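Local structure of Lmo2125 protein (Listeria monocytogenes serovar 1/2a, 5TU0) at residues A[129-132]-A[133-136]; A[204-207]-A[208-212]. The protein binds maltose and, as a lipid-anchored solute-binding protein, probably hands the sugar over to a membrane transporter. The protein carries 2 engineered substitutions. All coordinates share one frame; numbering follows the deposited sequence. Where two conformers were deposited one is given.

Contact 1: A[129-132]-A[133-136]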
loop_
_atom_site.group_PDB
_atom_site.type_symbol
_atom_site.label_atom_id
_atom_site.label_comp_id
_atom_site.label_asym_id
_atom_site.label_seq_id
_atom_site.Cartn_x
_atom_site.Cartn_y
_atom_site.Cartn_z
ATOM N N PRO A 129 -6.447 -20.813 2.337
ATOM C CA PRO A 129 -5.318 -21.439 3.040
ATOM C C PRO A 129 -4.942 -20.576 4.255
ATOM O O PRO A 129 -4.972 -19.335 4.162
ATOM C CB PRO A 129 -4.195 -21.415 2.002
ATOM C CG PRO A 129 -4.899 -21.361 0.689
ATOM C CD PRO A 129 -6.121 -20.529 0.927
ATOM N N ALA A 130 -4.622 -21.224 5.373
ATOM C CA ALA A 130 -4.315 -20.521 6.614
ATOM C C ALA A 130 -2.830 -20.239 6.867
ATOM O O ALA A 130 -2.479 -19.285 7.586
ATOM C CB ALA A 130 -4.892 -21.309 7.771
ATOM N N THR A 131 -1.966 -21.075 6.314
ATOM C CA THR A 131 -0.539 -20.960 6.519
ATOM C C THR A 131 0.226 -21.158 5.220
ATOM O O THR A 131 -0.312 -21.699 4.241
ATOM C CB THR A 131 -0.040 -22.058 7.500
ATOM O OG1 THR A 131 -0.202 -23.367 6.906
ATOM C CG2 THR A 131 -0.786 -22.019 8.797
ATOM N N PHE A 132 1.496 -20.759 5.221
ATOM C CA PHE A 132 2.359 -21.075 4.092
ATOM C C PHE A 132 2.585 -22.587 3.938
ATOM O O PHE A 132 2.871 -23.050 2.824
ATOM C CB PHE A 132 3.657 -20.247 4.085
ATOM C CG PHE A 132 3.509 -18.943 3.345
ATOM C CD1 PHE A 132 2.877 -17.870 3.925
ATOM C CD2 PHE A 132 3.969 -18.815 2.042
ATOM C CE1 PHE A 132 2.708 -16.679 3.232
ATOM C CE2 PHE A 132 3.820 -17.626 1.350
ATOM C CZ PHE A 132 3.181 -16.555 1.949
ATOM N N LYS A 133 2.468 -23.345 5.033
ATOM C CA LYS A 133 2.575 -24.812 4.958
ATOM C C LYS A 133 1.432 -25.320 4.065
ATOM O O LYS A 133 1.635 -26.196 3.229
ATOM C CB LYS A 133 2.477 -25.463 6.342
ATOM C CG LYS A 133 3.620 -25.174 7.308
ATOM C CD LYS A 133 4.762 -26.176 7.231
ATOM C CE LYS A 133 5.544 -26.098 5.948
ATOM N NZ LYS A 133 6.679 -27.061 5.943
ATOM N N ASP A 134 0.243 -24.743 4.244
ATOM C CA ASP A 134 -0.943 -25.090 3.441
ATOM C C ASP A 134 -0.707 -24.727 1.965
ATOM O O ASP A 134 -1.065 -25.496 1.074
ATOM C CB ASP A 134 -2.202 -24.365 3.911
ATOM C CG ASP A 134 -2.601 -24.707 5.336
ATOM O OD1 ASP A 134 -2.183 -25.769 5.870
ATOM O OD2 ASP A 134 -3.359 -23.889 5.929
ATOM N N LEU A 135 -0.107 -23.569 1.714
ATOM C CA LEU A 135 0.244 -23.184 0.349
ATOM C C LEU A 135 1.278 -24.131 -0.262
ATOM O O LEU A 135 1.195 -24.441 -1.450
ATOM C CB LEU A 135 0.777 -21.751 0.283
ATOM C CG LEU A 135 -0.182 -20.629 0.661
ATOM C CD1 LEU A 135 0.564 -19.298 0.702
ATOM C CD2 LEU A 135 -1.379 -20.569 -0.290
ATOM N N GLU A 136 2.256 -24.582 0.528
ATOM C CA GLU A 136 3.268 -25.512 0.017
ATOM C C GLU A 136 2.593 -26.823 -0.444
ATOM O O GLU A 136 2.947 -27.383 -1.498
ATOM C CB GLU A 136 4.360 -25.786 1.067
ATOM C CG GLU A 136 5.259 -24.574 1.339
ATOM C CD GLU A 136 6.221 -24.767 2.495
ATOM O OE1 GLU A 136 6.375 -25.908 2.975
ATOM O OE2 GLU A 136 6.813 -23.758 2.951
#
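The ring of F132 carries the methyl CD1 of L135 over one face, 3.7 Å from the ring centroid and close to the normal, a CH-pi contact between residues three apart. L135 makes this reach by running CD1 on from CA in an extended line (chi2 173°), while its other branch, CD2, turns to the P129 ring and lies 3.7 Å from P129 CB. One leucine thus joins an aromatic ring to a proline of the incoming loop. The second flat group, the D134 carboxylate, takes two backbone donors on OD2: A130 N donates to its anti lone pair at 3.0 Å, whereas T131 N approaches from above the carboxylate plane, with 3.2 Å between T131 N and D134 OD2. The return bond runs from D134 N to T131 OG1 at 3.0 Å, for which T131 holds its hydroxyl between the backbone N and the carbonyl carbon (chi1 66°). Together these reciprocal bonds make a capping box, a textbook way of starting a helix, with T131 as N-cap and A130 N as an additional donor. The carboxylate at the helix start would probably also be stabilised by the helix dipole. Behind the cap the helix settles into its regular pattern, L135 N bonding to T131 O and E136 N to F132 O at 2.8 Å. In the fold, this cap opens helix 132-138 after strand 105-121. A130 and F132 bond through their backbones to T260, in the loop after strand 253-256, and F132 leans on Y201 of helix 193-208.

Contact 2: A[204-207]-A[208-212]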
loop_
_atom_site.group_PDB
_atom_site.type_symbol
_atom_site.label_atom_id
_atom_site.label_comp_id
_atom_site.label_asym_id
_atom_site.label_seq_id
_atom_site.Cartn_x
_atom_site.Cartn_y
_atom_site.Cartn_z
ATOM N N LYS A 204 13.212 -20.779 -2.856
ATOM C CA LYS A 204 12.709 -22.166 -2.956
ATOM C C LYS A 204 11.479 -22.207 -3.874
ATOM O O LYS A 204 11.341 -23.120 -4.697
ATOM C CB LYS A 204 12.349 -22.749 -1.581
ATOM C CG LYS A 204 13.470 -22.831 -0.551
ATOM C CD LYS A 204 14.577 -23.799 -0.912
ATOM C CE LYS A 204 15.589 -23.910 0.226
ATOM N NZ LYS A 204 16.814 -24.651 -0.210
ATOM N N TRP A 205 10.580 -21.227 -3.732
ATOM C CA TRP A 205 9.402 -21.162 -4.608
ATOM C C TRP A 205 9.817 -20.917 -6.062
ATOM O O TRP A 205 9.366 -21.625 -6.968
ATOM C CB TRP A 205 8.407 -20.102 -4.138
ATOM C CG TRP A 205 7.569 -20.562 -2.961
ATOM C CD1 TRP A 205 7.887 -20.472 -1.622
ATOM C CD2 TRP A 205 6.269 -21.173 -3.024
ATOM N NE1 TRP A 205 6.864 -21.007 -0.861
ATOM C CE2 TRP A 205 5.864 -21.442 -1.696
ATOM C CE3 TRP A 205 5.417 -21.535 -4.078
ATOM C CZ2 TRP A 205 4.634 -22.047 -1.394
ATOM C CZ3 TRP A 205 4.207 -22.138 -3.780
ATOM C CH2 TRP A 205 3.822 -22.373 -2.437
ATOM N N PHE A 206 10.694 -19.941 -6.284
ATOM C CA PHE A 206 11.187 -19.660 -7.656
ATOM C C PHE A 206 11.873 -20.840 -8.322
ATOM O O PHE A 206 11.608 -21.146 -9.504
ATOM C CB PHE A 206 12.194 -18.505 -7.641
ATOM C CG PHE A 206 11.559 -17.171 -7.504
ATOM C CD1 PHE A 206 10.799 -16.671 -8.539
ATOM C CD2 PHE A 206 11.767 -16.386 -6.372
ATOM C CE1 PHE A 206 10.221 -15.427 -8.458
ATOM C CE2 PHE A 206 11.171 -15.147 -6.273
ATOM C CZ PHE A 206 10.406 -14.658 -7.319
ATOM N N GLN A 207 12.744 -21.499 -7.557
ATOM C CA GLN A 207 13.584 -22.566 -8.084
ATOM C C GLN A 207 12.946 -23.969 -8.118
ATOM O O GLN A 207 13.208 -24.731 -9.054
ATOM C CB GLN A 207 14.920 -22.577 -7.328
ATOM C CG GLN A 207 15.801 -21.372 -7.647
ATOM C CD GLN A 207 16.372 -21.423 -9.068
ATOM O OE1 GLN A 207 16.913 -22.447 -9.489
ATOM N NE2 GLN A 207 16.272 -20.310 -9.804
ATOM N N ASP A 208 12.088 -24.288 -7.141
ATOM C CA ASP A 208 11.492 -25.634 -7.045
ATOM C C ASP A 208 10.039 -25.790 -7.447
ATOM O O ASP A 208 9.597 -26.911 -7.688
ATOM C CB ASP A 208 11.577 -26.147 -5.602
ATOM C CG ASP A 208 12.986 -26.170 -5.060
ATOM O OD1 ASP A 208 13.945 -26.084 -5.832
ATOM O OD2 ASP A 208 13.123 -26.285 -3.836
ATOM N N VAL A 209 9.287 -24.710 -7.513
ATOM C CA VAL A 209 7.847 -24.825 -7.735
ATOM C C VAL A 209 7.338 -24.071 -8.955
ATOM O O VAL A 209 6.633 -24.607 -9.783
ATOM C CB VAL A 209 7.108 -24.211 -6.513
ATOM C CG1 VAL A 209 5.595 -24.159 -6.714
ATOM C CG2 VAL A 209 7.461 -24.947 -5.235
ATOM N N TRP A 210 7.708 -22.806 -9.062
ATOM C CA TRP A 210 7.112 -21.970 -10.080
ATOM C C TRP A 210 7.587 -22.064 -11.536
ATOM O O TRP A 210 8.746 -22.395 -11.812
ATOM C CB TRP A 210 7.202 -20.499 -9.650
ATOM C CG TRP A 210 6.349 -20.136 -8.513
ATOM C CD1 TRP A 210 5.143 -20.697 -8.157
ATOM C CD2 TRP A 210 6.534 -19.011 -7.645
ATOM N NE1 TRP A 210 4.615 -20.030 -7.072
ATOM C CE2 TRP A 210 5.447 -18.994 -6.741
ATOM C CE3 TRP A 210 7.539 -18.045 -7.512
ATOM C CZ2 TRP A 210 5.327 -18.036 -5.737
ATOM C CZ3 TRP A 210 7.412 -17.078 -6.492
ATOM C CH2 TRP A 210 6.320 -17.094 -5.627
ATOM N N PRO A 211 6.673 -21.743 -12.471
ATOM C CA PRO A 211 7.025 -21.608 -13.870
ATOM C C PRO A 211 8.100 -20.524 -14.016
ATOM O O PRO A 211 8.128 -19.554 -13.214
ATOM C CB PRO A 211 5.722 -21.137 -14.526
ATOM C CG PRO A 211 4.647 -21.601 -13.641
ATOM C CD PRO A 211 5.223 -21.599 -12.257
ATOM N N LYS A 212 8.959 -20.697 -15.015
ATOM C CA LYS A 212 10.064 -19.777 -15.299
ATOM C C LYS A 212 9.617 -18.343 -15.439
ATOM O O LYS A 212 10.316 -17.425 -15.001
ATOM C CB LYS A 212 10.800 -20.198 -16.575
ATOM C CG LYS A 212 12.101 -19.461 -16.830
ATOM C CD LYS A 212 13.050 -19.667 -15.668
ATOM C CE LYS A 212 14.457 -19.246 -16.001
ATOM N NZ LYS A 212 15.346 -19.477 -14.832
HETATM O O HOH W 1 10.154 -19.318 -11.080
HETATM O O HOH W 2 10.812 -23.319 -10.860
#
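W205 O is gripped by two backbone donors as its helix ends. W210 N, five residues on, lies 2.9 Å from W205 O, nearly along the C=O axis. V209 N, four residues on, is 3.1 Å from W205 O and above the carbonyl plane. The preceding D208 N to K204 O bond, 2.8 Å, is an ordinary helical one, so the added bond from W210 N, at i+5, closes a wider, pi-type turn as the chain leaves the helix. That turn brings W210 back against the helix as part of an aromatic cluster. W205 CB sits over the six-membered ring of W210, 3.8 Å from its centroid, while the same indole presents its edge to the face of F206, with planes at 85° and W210 CZ3 above the centre of the phenyl ring. The indoles of W205 and W210 meet obliquely, at 44°, bringing W205 CE3 to 3.4 Å from W210 NE1, whose N-H is used by F156 O. V209 completes this side: CG1, anti to its own backbone N (chi1 174°), lies alongside W205, 3.7 Å from W205 CE3. One water donates to F206 O and, at an unusually short distance, to W210 O. The turn closes helix 193-208 ahead of helix 217-229, with V209 bonding through its backbone to N153 and the W205 indole facing helix 132-138.

In the fold
Contact 1 starts one helix and contact 2 ends another, and the two termini are joined through W205. Their centres lie 16 Å apart, yet the W205 indole of contact 2 reaches contact 1, with W205 CH2 3.5 Å from L135 O and W205 CZ2 3.8 Å from E136 CG. Y201 adds a polar bridge, its hydroxyl bonding to both E136 OE2 and W205 NE1, and W160 touches F132 as well as W205, F206 and W210. None of the residues that line the maltose pocket (D70, E114, Y164 and W241) belongs to either contact. Triethylene glycol, probably from the crystallisation liquor, is bound about 3 Å from the E136 side chain, and likewise near that of V209.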